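Local coordinates for glycosyl hydrolase family 2, TIM barrel domain protein (Parabacteroides merdae ATCC 43184, PDB 6DXU) that probably hydrolyses beta-glucuronides in the human gut, as a bacterial beta-glucuronidase of glycoside hydrolase family 2, at residues R522-D527 against S564-V569; V568-D573 against D685-G690; P200-E205 against F228-D233; A237-S242 against E257-L262. One frame throughout, in Å; residues are numbered along the deposited sequence.

In the fold
The four contacts form two pairs at opposite sides of the chain's centre. Contacts 1 and 2 are buried and share helix 565-579, with V568 and V569 common to both; their centres lie 12 Å apart. Contact 1 works at the helix start through backbone groups, a glutamate and serines beside a bicine pocket, whereas contact 2 uses a tyrosine and an aspartate one to two turns on. Contacts 3 and 4, with centres about 60 Å from these, are partly buried and belong to the two facing sheets of one beta domain. They rest on antiparallel backbone pairing with apolar side chains inside and carboxylates outside, and meet where N230 ND2 approaches P261 O.

Contact 1 (R522-D527 against S564-V569); sequences RRHSED and SESYVV. With BCN (bicine), chain L.
With its CG turned beside its own backbone N (chi1 -56°) and its chain extended beyond, E565 sends a carboxylate oxygen back to R522. R522 N donates to E565 OE1 over 2.8 Å, almost straight at 173°, reaching the oxygen on its anti side and slightly out of the carboxylate plane. The hydroxyl of S566 takes the corresponding rotation, and S525 N donates to S566 OG at 2.9 Å; Y641 OH also hydrogen-bonds this hydroxyl. Between these two bonds E565 N donates a hydrogen bond to R523 O at 2.8 Å, so loop 522-527 is tied to the first turn of helix 565-579 at three points, R522, R523 and S525. S564 is the N-cap: its OG accepts weakly from S566 N (3.3 Å) and Y567 N (3.4 Å), while D562 holds the same hydroxyl. The imidazole of H524 crosses near the E565 carboxylate, CE1 lying 3.8 Å from OE1; its two nitrogens are bonded by Y641 and T644. R523 passes S564 with CG 4.1 Å from CB, then bends at chi3 (-75°), which brings NH1 within 2.9 Å of bicine O4, near the guanidinium plane. Its NH2 is held by A794 O and Q793 OE1, fixing the rotation of the group; Q793 and D562 also line this pocket. E565 N has a firm acceptor in R523 O, and S566 N and Y567 N weaker ones in S564 OG; the partial positive charge of this helix start would probably polarise the R523 carbonyl and favour an ionised E565.

Contact 2 (V568-D573 against D685-G690); sequences VVRLID and DYPAAG
The phenol of Y686 has P687 CB over the centre of one face, 3.7 Å above the plane, and R570 O at its edge, in plane. A cis peptide bond joins Y686 to P687, and this local bend is consistent with the proline lying back over its neighbour's ring. Y686 OH donates to R570 O at 2.8 Å, coming from above the carbonyl plane of the helix residue. The carboxylate of D573 meets the ring obliquely, with CG 3.6 Å from CE2. The R570 guanidinium stands nearly perpendicular to the phenol, at 86°; water 1, in plane at its edge, accepts from NH1 and donates to Y686 OH, while E657 takes NH2 in a salt bridge. D573 has CG anti to the backbone N (chi1 -172°), which carries OD2 to the loop: A688 N donates to its syn lone pair at 2.6 Å and 167°. Water 2 joins D573 OD1 to A689 N, and the two oxygens have further partners in Y631 and Y661. Replacing Y686 with an alanine would probably strip R570 O of its hydroxyl donor and leave P687 without the ring it covers. Helix 565-579 lies among several elements: V569 and I572 pack on helix 623-632, W574 meets the Y686 ring edge-to-face, A688 touches L659 and Y661 of strand 655-662, and R570 also packs on L659.

Contact 3 (P200-E205 against F228-D233); sequences PEVSFE and FYNPED
An antiparallel strand pairing, S203 with Y229 and F204 with F228, joins the open ends of hairpin 203-213/219-229 and continues into the turn that follows. S203 and Y229 form the hydrogen-bonded pair: S203 N donates to Y229 O at 3.0 Å and Y229 N to S203 O at 2.8 Å, both at 169°. F204 and F228 are the non-hydrogen-bonded pair, yet their rings lie alongside, pointing the same way, with CE2 of F204 3.6 Å from CE1 of F228 and the planes inclined by 38°. V202 CG1 adds to this apolar patch, 3.9 Å from F228 CD1. These side chains line the interior of the immunoglobulin-like beta sandwich that forms the second domain in family 2 hydrolases, where V202 and F204 also reach strand 286-294 of the facing sheet. Outside lies Y229, whose CG stands opposite the backbone N (chi1 -170°); P231 CD sits 3.9 Å above the centre of one ring face and S203 OG lies in plane at the edge, while D141 bonds the hydroxyl. N230 starts a type I turn to D233, and water 3 grips its strand-side end, donating to E201 O and to N230 OD1 (2.5 Å) and accepting from E232 N. N230 ND2 is taken by P261 O and I234 O. The carboxylates of E201 and E232 keep 5.0 Å apart between their OE1 atoms; N105 bonds the first, R107 pairs weakly with the second. D233, the last residue of the turn, forms a salt bridge with R446 of a second subunit.

Contact 4 (A237-S242 against E257-L262); sequences ADVTVS and EGILPL
D238 reaches across to E257 and G258 from near the start of strand 237-244. Its CB leaves the strand with CG swung beside the backbone N (chi1 -72°), and CG comes to 4.0 Å from both E257 CA and G258 N. At the tip OD1 accepts from G258 N at 2.8 Å and 155°, met nearly along the C-O bond direction, and also lies 3.3 Å from E257 CA; OD2 passes 4.1 Å from E257 CG. The two carboxylate planes are only 19° apart, but OD2 of D238 and OE2 of E257 stay 4.9 Å apart, and with E257 exposed, solvent would probably weaken the repulsion. A leucine in place of D238 would probably leave G258 N without its carboxylate acceptor and the bend there less firmly held. One residue earlier, A237 and I259 form an antiparallel hydrogen-bonded pair: A237 N donates to I259 O at 3.0 Å and I259 N to A237 O at 2.9 Å. On the inner face I259 CG2 touches V239 CG2 at 3.6 Å, and A237 CB packs on P261 CG. Because G258, with positive phi, and I259 both oppose A237, strand 250-259 ends in a G1 beta bulge, followed by an inverse gamma turn centred on P261. This corner takes the chain from the sheet of strand 250-259 to that of strand 263-273, a crossing between the two layers of an immunoglobulin-like sandwich.

Contact 1 (R522-D527 against S564-V569)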
# COMPACT_ATOMS: atom_id res chain seq x y z
N ARG D 522 -42.20 35.99 10.64
CA ARG D 522 -43.18 36.52 11.58
C ARG D 522 -42.65 37.74 12.29
O ARG D 522 -43.36 38.30 13.14
CB ARG D 522 -43.66 35.49 12.62
CG ARG D 522 -44.28 34.24 11.99
CD ARG D 522 -44.64 33.15 13.00
NE ARG D 522 -45.38 32.09 12.31
CZ ARG D 522 -46.70 32.12 12.09
NH1 ARG D 522 -47.43 33.15 12.52
NH2 ARG D 522 -47.29 31.13 11.43
N ARG D 523 -41.43 38.20 12.00
CA ARG D 523 -40.96 39.46 12.56
C ARG D 523 -41.24 40.59 11.58
O ARG D 523 -40.90 40.50 10.40
CB ARG D 523 -39.47 39.41 12.88
CG ARG D 523 -38.93 40.72 13.44
CD ARG D 523 -37.42 40.65 13.65
NE ARG D 523 -37.06 39.86 14.83
CZ ARG D 523 -35.83 39.42 15.07
NH1 ARG D 523 -34.84 39.67 14.22
NH2 ARG D 523 -35.58 38.71 16.17
N HIS D 524 -41.86 41.66 12.08
CA HIS D 524 -42.24 42.78 11.25
C HIS D 524 -41.80 44.08 11.91
O HIS D 524 -41.34 44.09 13.07
CB HIS D 524 -43.75 42.75 10.97
CG HIS D 524 -44.22 41.44 10.40
ND1 HIS D 524 -44.17 41.15 9.06
CD2 HIS D 524 -44.73 40.34 11.01
CE1 HIS D 524 -44.64 39.93 8.86
NE2 HIS D 524 -44.99 39.42 10.03
N SER D 525 -41.90 45.18 11.17
CA SER D 525 -41.40 46.45 11.67
C SER D 525 -42.25 47.59 11.12
O SER D 525 -42.63 47.58 9.95
CB SER D 525 -39.94 46.69 11.28
OG SER D 525 -39.45 47.92 11.78
N GLU D 526 -42.59 48.53 12.00
CA GLU D 526 -43.23 49.77 11.56
C GLU D 526 -42.25 50.67 10.80
O GLU D 526 -42.70 51.56 10.06
CB GLU D 526 -43.85 50.51 12.75
CG GLU D 526 -45.09 49.82 13.35
CD GLU D 526 -46.30 49.79 12.41
OE1 GLU D 526 -46.25 50.38 11.31
OE2 GLU D 526 -47.31 49.16 12.79
N ASP D 527 -40.94 50.52 11.03
CA ASP D 527 -39.91 51.23 10.27
C ASP D 527 -38.74 50.29 9.95
O ASP D 527 -37.80 50.15 10.74
CB ASP D 527 -39.42 52.46 11.02
CG ASP D 527 -38.45 53.30 10.20
OD1 ASP D 527 -38.16 52.95 9.03
OD2 ASP D 527 -37.96 54.32 10.74
N SER D 564 -36.28 41.93 9.80
CA SER D 564 -37.71 41.78 9.69
C SER D 564 -38.08 41.40 8.27
O SER D 564 -37.35 41.66 7.31
CB SER D 564 -38.43 43.06 10.09
OG SER D 564 -38.20 44.07 9.12
N GLU D 565 -39.25 40.77 8.14
CA GLU D 565 -39.81 40.56 6.81
C GLU D 565 -40.08 41.89 6.11
O GLU D 565 -40.11 41.94 4.88
CB GLU D 565 -41.09 39.76 6.90
CG GLU D 565 -40.94 38.45 7.61
CD GLU D 565 -42.02 37.48 7.19
OE1 GLU D 565 -42.65 36.83 8.06
OE2 GLU D 565 -42.26 37.38 5.98
N SER D 566 -40.31 42.96 6.88
CA SER D 566 -40.70 44.24 6.29
C SER D 566 -39.60 44.81 5.41
O SER D 566 -39.88 45.38 4.35
CB SER D 566 -41.08 45.22 7.40
OG SER D 566 -41.94 44.59 8.35
N TYR D 567 -38.35 44.65 5.82
CA TYR D 567 -37.23 45.14 5.02
C TYR D 567 -37.07 44.31 3.75
O TYR D 567 -36.92 44.86 2.65
CB TYR D 567 -35.94 45.13 5.83
CG TYR D 567 -34.74 45.56 5.03
CD1 TYR D 567 -34.55 46.90 4.70
CD2 TYR D 567 -33.80 44.64 4.58
CE1 TYR D 567 -33.45 47.31 3.96
CE2 TYR D 567 -32.70 45.04 3.83
CZ TYR D 567 -32.54 46.38 3.52
OH TYR D 567 -31.46 46.80 2.77
N VAL D 568 -37.08 42.97 3.86
CA VAL D 568 -36.77 42.17 2.68
C VAL D 568 -37.89 42.27 1.66
O VAL D 568 -37.64 42.18 0.45
CB VAL D 568 -36.43 40.70 3.04
CG1 VAL D 568 -37.68 39.90 3.29
CG2 VAL D 568 -35.60 40.07 1.92
N VAL D 569 -39.13 42.47 2.10
CA VAL D 569 -40.22 42.67 1.16
C VAL D 569 -39.95 43.91 0.31
O VAL D 569 -40.17 43.90 -0.91
CB VAL D 569 -41.56 42.75 1.91
CG1 VAL D 569 -42.61 43.48 1.08
CG2 VAL D 569 -42.04 41.35 2.25
N1 BCN L . -29.20 39.72 14.29
C1 BCN L . -28.50 40.68 15.12
C2 BCN L . -28.98 40.53 16.56
O21 BCN L . -30.02 39.85 16.80
O22 BCN L . -28.36 41.09 17.51
C3 BCN L . -30.12 40.46 13.43
C4 BCN L . -31.38 40.88 14.19
O4 BCN L . -31.97 39.77 14.80
C5 BCN L . -28.22 39.05 13.43
C6 BCN L . -27.83 37.70 14.03
O6 BCN L . -28.83 37.29 14.92

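Contact 2 (V568-D573 against D685-G690)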
# COMPACT_ATOMS: atom_id res chain seq x y z
N VAL D 568 -37.08 42.97 3.86
CA VAL D 568 -36.77 42.17 2.68
C VAL D 568 -37.89 42.27 1.66
O VAL D 568 -37.64 42.18 0.45
CB VAL D 568 -36.43 40.70 3.04
CG1 VAL D 568 -37.68 39.90 3.29
CG2 VAL D 568 -35.60 40.07 1.92
N VAL D 569 -39.13 42.47 2.10
CA VAL D 569 -40.22 42.67 1.16
C VAL D 569 -39.95 43.91 0.31
O VAL D 569 -40.17 43.90 -0.91
CB VAL D 569 -41.56 42.75 1.91
CG1 VAL D 569 -42.61 43.48 1.08
CG2 VAL D 569 -42.04 41.35 2.25
N ARG D 570 -39.45 44.97 0.94
CA ARG D 570 -39.15 46.18 0.18
C ARG D 570 -37.94 45.99 -0.71
O ARG D 570 -37.87 46.56 -1.81
CB ARG D 570 -38.95 47.36 1.13
CG ARG D 570 -40.26 47.77 1.82
CD ARG D 570 -40.07 48.89 2.83
NE ARG D 570 -41.37 49.29 3.37
CZ ARG D 570 -42.02 50.41 3.03
NH1 ARG D 570 -41.50 51.25 2.15
NH2 ARG D 570 -43.20 50.67 3.58
N LEU D 571 -36.95 45.23 -0.24
CA LEU D 571 -35.77 44.95 -1.06
C LEU D 571 -36.12 44.14 -2.30
O LEU D 571 -35.63 44.42 -3.40
CB LEU D 571 -34.72 44.21 -0.22
CG LEU D 571 -33.39 43.81 -0.89
CD1 LEU D 571 -32.26 43.84 0.13
CD2 LEU D 571 -33.45 42.42 -1.56
N ILE D 572 -36.95 43.10 -2.14
CA ILE D 572 -37.32 42.28 -3.29
C ILE D 572 -38.16 43.08 -4.27
O ILE D 572 -37.95 43.03 -5.50
CB ILE D 572 -38.06 41.02 -2.81
CG1 ILE D 572 -37.08 40.12 -2.05
CG2 ILE D 572 -38.72 40.29 -4.00
CD1 ILE D 572 -37.78 39.02 -1.23
N ASP D 573 -39.15 43.82 -3.75
CA ASP D 573 -40.00 44.70 -4.55
C ASP D 573 -39.14 45.56 -5.47
O ASP D 573 -39.36 45.63 -6.68
CB ASP D 573 -40.84 45.55 -3.58
CG ASP D 573 -41.92 46.40 -4.26
OD1 ASP D 573 -41.94 46.57 -5.50
OD2 ASP D 573 -42.77 46.91 -3.50
N ASP D 685 -44.38 52.36 -9.79
CA ASP D 685 -44.81 53.23 -8.69
C ASP D 685 -44.54 52.51 -7.37
O ASP D 685 -45.43 51.96 -6.72
CB ASP D 685 -46.28 53.59 -8.84
CG ASP D 685 -46.77 54.54 -7.76
OD1 ASP D 685 -45.94 55.07 -6.99
OD2 ASP D 685 -48.00 54.74 -7.66
N TYR D 686 -43.28 52.55 -6.96
CA TYR D 686 -42.75 51.83 -5.81
C TYR D 686 -43.08 52.56 -4.51
O TYR D 686 -42.97 53.79 -4.45
CB TYR D 686 -41.23 51.69 -5.97
CG TYR D 686 -40.50 51.05 -4.80
CD1 TYR D 686 -39.98 51.83 -3.77
CD2 TYR D 686 -40.31 49.67 -4.74
CE1 TYR D 686 -39.30 51.25 -2.70
CE2 TYR D 686 -39.63 49.08 -3.67
CZ TYR D 686 -39.14 49.87 -2.66
OH TYR D 686 -38.47 49.30 -1.61
N PRO D 687 -43.41 51.83 -3.43
CA PRO D 687 -43.48 50.37 -3.37
C PRO D 687 -44.85 49.77 -3.63
O PRO D 687 -45.86 50.49 -3.67
CB PRO D 687 -43.04 50.06 -1.94
CG PRO D 687 -43.57 51.23 -1.15
CD PRO D 687 -43.42 52.43 -2.08
N ALA D 688 -44.88 48.44 -3.77
CA ALA D 688 -46.11 47.66 -3.93
C ALA D 688 -46.82 47.97 -5.25
O ALA D 688 -48.03 47.78 -5.38
CB ALA D 688 -47.07 47.87 -2.75
N ALA D 689 -46.06 48.40 -6.26
CA ALA D 689 -46.61 48.62 -7.60
C ALA D 689 -47.84 49.52 -7.55
O ALA D 689 -48.85 49.26 -8.21
CB ALA D 689 -46.93 47.28 -8.27
N GLY D 690 -47.77 50.56 -6.73
CA GLY D 690 -48.85 51.53 -6.59
C GLY D 690 -49.98 51.11 -5.67
O GLY D 690 -50.87 51.93 -5.38
O HOH W 1 -38.94 50.72 0.44
O HOH W 2 -43.19 48.64 -6.86

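Contact 3 (P200-E205 against F228-D233)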
# COMPACT_ATOMS: atom_id res chain seq x y z
N PRO D 200 -33.10 -8.08 -15.89
CA PRO D 200 -32.88 -9.33 -16.62
C PRO D 200 -31.42 -9.45 -17.03
O PRO D 200 -30.61 -8.59 -16.67
CB PRO D 200 -33.80 -9.19 -17.83
CG PRO D 200 -33.80 -7.71 -18.10
CD PRO D 200 -33.70 -7.04 -16.74
N GLU D 201 -31.08 -10.49 -17.80
CA GLU D 201 -29.69 -10.70 -18.23
C GLU D 201 -29.14 -9.49 -18.98
O GLU D 201 -28.00 -9.08 -18.75
CB GLU D 201 -29.60 -11.94 -19.11
CG GLU D 201 -29.64 -13.24 -18.33
CD GLU D 201 -29.68 -14.46 -19.25
OE1 GLU D 201 -29.02 -15.46 -18.91
OE2 GLU D 201 -30.34 -14.40 -20.31
N VAL D 202 -29.93 -8.93 -19.89
CA VAL D 202 -29.46 -7.83 -20.73
C VAL D 202 -30.30 -6.61 -20.42
O VAL D 202 -31.53 -6.66 -20.53
CB VAL D 202 -29.56 -8.17 -22.23
CG1 VAL D 202 -29.00 -7.02 -23.05
CG2 VAL D 202 -28.81 -9.46 -22.53
N SER D 203 -29.64 -5.51 -20.07
CA SER D 203 -30.35 -4.27 -19.78
C SER D 203 -29.52 -3.11 -20.31
O SER D 203 -28.49 -3.29 -20.97
CB SER D 203 -30.63 -4.14 -18.27
OG SER D 203 -29.44 -4.19 -17.52
N PHE D 204 -29.98 -1.89 -20.02
CA PHE D 204 -29.32 -0.67 -20.46
C PHE D 204 -28.59 -0.06 -19.28
O PHE D 204 -29.19 0.23 -18.24
CB PHE D 204 -30.34 0.31 -21.03
CG PHE D 204 -31.13 -0.23 -22.21
CD1 PHE D 204 -32.46 -0.60 -22.06
CD2 PHE D 204 -30.54 -0.38 -23.45
CE1 PHE D 204 -33.19 -1.10 -23.14
CE2 PHE D 204 -31.25 -0.88 -24.52
CZ PHE D 204 -32.58 -1.24 -24.36
N GLU D 205 -27.28 0.14 -19.44
CA GLU D 205 -26.47 0.83 -18.45
C GLU D 205 -26.59 2.34 -18.57
O GLU D 205 -26.62 3.05 -17.55
CB GLU D 205 -25.00 0.41 -18.60
CG GLU D 205 -24.06 1.09 -17.63
CD GLU D 205 -22.66 0.49 -17.65
OE1 GLU D 205 -22.31 -0.19 -18.63
OE2 GLU D 205 -21.90 0.73 -16.68
N PHE D 228 -24.95 -1.08 -23.16
CA PHE D 228 -25.61 -2.26 -22.62
C PHE D 228 -24.92 -2.77 -21.37
O PHE D 228 -23.70 -2.68 -21.23
CB PHE D 228 -25.65 -3.38 -23.66
CG PHE D 228 -26.64 -3.15 -24.75
CD1 PHE D 228 -27.96 -3.55 -24.59
CD2 PHE D 228 -26.26 -2.51 -25.92
CE1 PHE D 228 -28.88 -3.32 -25.59
CE2 PHE D 228 -27.18 -2.29 -26.93
CZ PHE D 228 -28.50 -2.69 -26.75
N TYR D 229 -25.72 -3.33 -20.46
CA TYR D 229 -25.21 -4.09 -19.33
C TYR D 229 -25.51 -5.55 -19.62
O TYR D 229 -26.67 -5.94 -19.73
CB TYR D 229 -25.84 -3.62 -18.02
CG TYR D 229 -25.17 -4.23 -16.81
CD1 TYR D 229 -23.79 -4.14 -16.65
CD2 TYR D 229 -25.90 -4.90 -15.84
CE1 TYR D 229 -23.15 -4.70 -15.55
CE2 TYR D 229 -25.28 -5.45 -14.73
CZ TYR D 229 -23.90 -5.36 -14.59
OH TYR D 229 -23.28 -5.92 -13.49
N ASN D 230 -24.46 -6.34 -19.82
CA ASN D 230 -24.60 -7.69 -20.36
C ASN D 230 -23.55 -8.60 -19.72
O ASN D 230 -22.66 -9.13 -20.41
CB ASN D 230 -24.46 -7.64 -21.88
CG ASN D 230 -24.66 -8.99 -22.55
OD1 ASN D 230 -25.04 -9.98 -21.92
ND2 ASN D 230 -24.41 -9.03 -23.86
N PRO D 231 -23.63 -8.83 -18.40
CA PRO D 231 -22.60 -9.64 -17.73
C PRO D 231 -22.59 -11.10 -18.15
O PRO D 231 -21.57 -11.77 -17.95
CB PRO D 231 -22.94 -9.48 -16.23
CG PRO D 231 -24.39 -9.10 -16.20
CD PRO D 231 -24.64 -8.31 -17.46
N GLU D 232 -23.69 -11.63 -18.70
CA GLU D 232 -23.73 -13.01 -19.16
C GLU D 232 -23.24 -13.18 -20.59
O GLU D 232 -23.22 -14.31 -21.08
CB GLU D 232 -25.14 -13.60 -19.07
CG GLU D 232 -25.67 -13.73 -17.67
CD GLU D 232 -24.93 -14.75 -16.83
OE1 GLU D 232 -24.27 -15.66 -17.39
OE2 GLU D 232 -25.01 -14.64 -15.59
N ASP D 233 -22.86 -12.09 -21.26
CA ASP D 233 -22.28 -12.17 -22.61
C ASP D 233 -23.26 -12.79 -23.62
O ASP D 233 -22.87 -13.56 -24.50
CB ASP D 233 -20.95 -12.94 -22.57
CG ASP D 233 -20.23 -12.95 -23.90
OD1 ASP D 233 -19.74 -14.04 -24.30
OD2 ASP D 233 -20.19 -11.88 -24.55
O HOH W 3 -25.95 -10.62 -19.68
O HOH W 4 -21.40 -1.09 -20.87

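Contact 4 (A237-S242 against E257-L262)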
# COMPACT_ATOMS: atom_id res chain seq x y z
N ALA D 237 -29.55 -9.78 -29.55
CA ALA D 237 -30.84 -9.39 -29.02
C ALA D 237 -31.59 -8.63 -30.09
O ALA D 237 -31.00 -8.15 -31.06
CB ALA D 237 -30.71 -8.53 -27.76
N ASP D 238 -32.90 -8.53 -29.91
CA ASP D 238 -33.72 -7.67 -30.75
C ASP D 238 -34.07 -6.43 -29.93
O ASP D 238 -34.64 -6.53 -28.84
CB ASP D 238 -34.99 -8.40 -31.20
CG ASP D 238 -34.71 -9.47 -32.24
OD1 ASP D 238 -33.55 -9.57 -32.72
OD2 ASP D 238 -35.64 -10.24 -32.57
N VAL D 239 -33.72 -5.26 -30.46
CA VAL D 239 -33.91 -4.00 -29.75
C VAL D 239 -34.89 -3.14 -30.54
O VAL D 239 -34.67 -2.88 -31.73
CB VAL D 239 -32.58 -3.26 -29.53
CG1 VAL D 239 -32.82 -1.92 -28.87
CG2 VAL D 239 -31.66 -4.12 -28.67
N THR D 240 -35.96 -2.70 -29.88
CA THR D 240 -36.95 -1.80 -30.47
C THR D 240 -36.79 -0.41 -29.87
O THR D 240 -36.66 -0.26 -28.65
CB THR D 240 -38.37 -2.31 -30.24
OG1 THR D 240 -38.50 -3.62 -30.81
CG2 THR D 240 -39.41 -1.36 -30.89
N VAL D 241 -36.75 0.60 -30.73
CA VAL D 241 -36.72 2.01 -30.33
C VAL D 241 -38.03 2.63 -30.82
O VAL D 241 -38.32 2.58 -32.02
CB VAL D 241 -35.52 2.75 -30.93
CG1 VAL D 241 -35.49 4.20 -30.46
CG2 VAL D 241 -34.22 2.03 -30.59
N SER D 242 -38.81 3.18 -29.90
CA SER D 242 -40.05 3.87 -30.25
C SER D 242 -40.07 5.24 -29.59
O SER D 242 -39.65 5.38 -28.44
CB SER D 242 -41.28 3.07 -29.82
OG SER D 242 -41.30 1.80 -30.46
N GLU D 257 -32.83 -6.09 -35.42
CA GLU D 257 -32.86 -7.52 -35.17
C GLU D 257 -31.44 -8.08 -35.10
O GLU D 257 -30.62 -7.79 -35.97
CB GLU D 257 -33.66 -8.26 -36.24
CG GLU D 257 -35.17 -8.12 -36.10
CD GLU D 257 -35.95 -8.88 -37.17
OE1 GLU D 257 -35.32 -9.42 -38.10
OE2 GLU D 257 -37.20 -8.95 -37.07
N GLY D 258 -31.17 -8.88 -34.08
CA GLY D 258 -29.88 -9.54 -33.97
C GLY D 258 -28.73 -8.60 -33.75
O GLY D 258 -27.62 -8.84 -34.25
N ILE D 259 -28.96 -7.51 -33.01
CA ILE D 259 -27.87 -6.60 -32.67
C ILE D 259 -27.02 -7.23 -31.57
O ILE D 259 -27.47 -8.09 -30.81
CB ILE D 259 -28.46 -5.24 -32.24
CG1 ILE D 259 -27.38 -4.16 -32.17
CG2 ILE D 259 -29.15 -5.36 -30.91
CD1 ILE D 259 -27.91 -2.84 -31.65
N LEU D 260 -25.75 -6.81 -31.49
CA LEU D 260 -24.87 -7.23 -30.40
C LEU D 260 -25.14 -6.35 -29.18
O LEU D 260 -24.79 -5.16 -29.19
CB LEU D 260 -23.40 -7.15 -30.82
CG LEU D 260 -22.32 -7.24 -29.73
CD1 LEU D 260 -22.40 -8.58 -29.03
CD2 LEU D 260 -20.96 -7.05 -30.38
N PRO D 261 -25.77 -6.87 -28.14
CA PRO D 261 -26.13 -6.04 -26.98
C PRO D 261 -24.99 -5.96 -25.96
O PRO D 261 -25.10 -6.42 -24.82
CB PRO D 261 -27.36 -6.77 -26.42
CG PRO D 261 -27.01 -8.23 -26.67
CD PRO D 261 -26.23 -8.27 -27.97
N LEU D 262 -23.88 -5.36 -26.39
CA LEU D 262 -22.65 -5.34 -25.60
C LEU D 262 -21.98 -3.98 -25.79
O LEU D 262 -21.74 -3.56 -26.93
CB LEU D 262 -21.70 -6.47 -26.04
CG LEU D 262 -20.46 -6.77 -25.18
CD1 LEU D 262 -20.87 -7.35 -23.84
CD2 LEU D 262 -19.56 -7.72 -25.94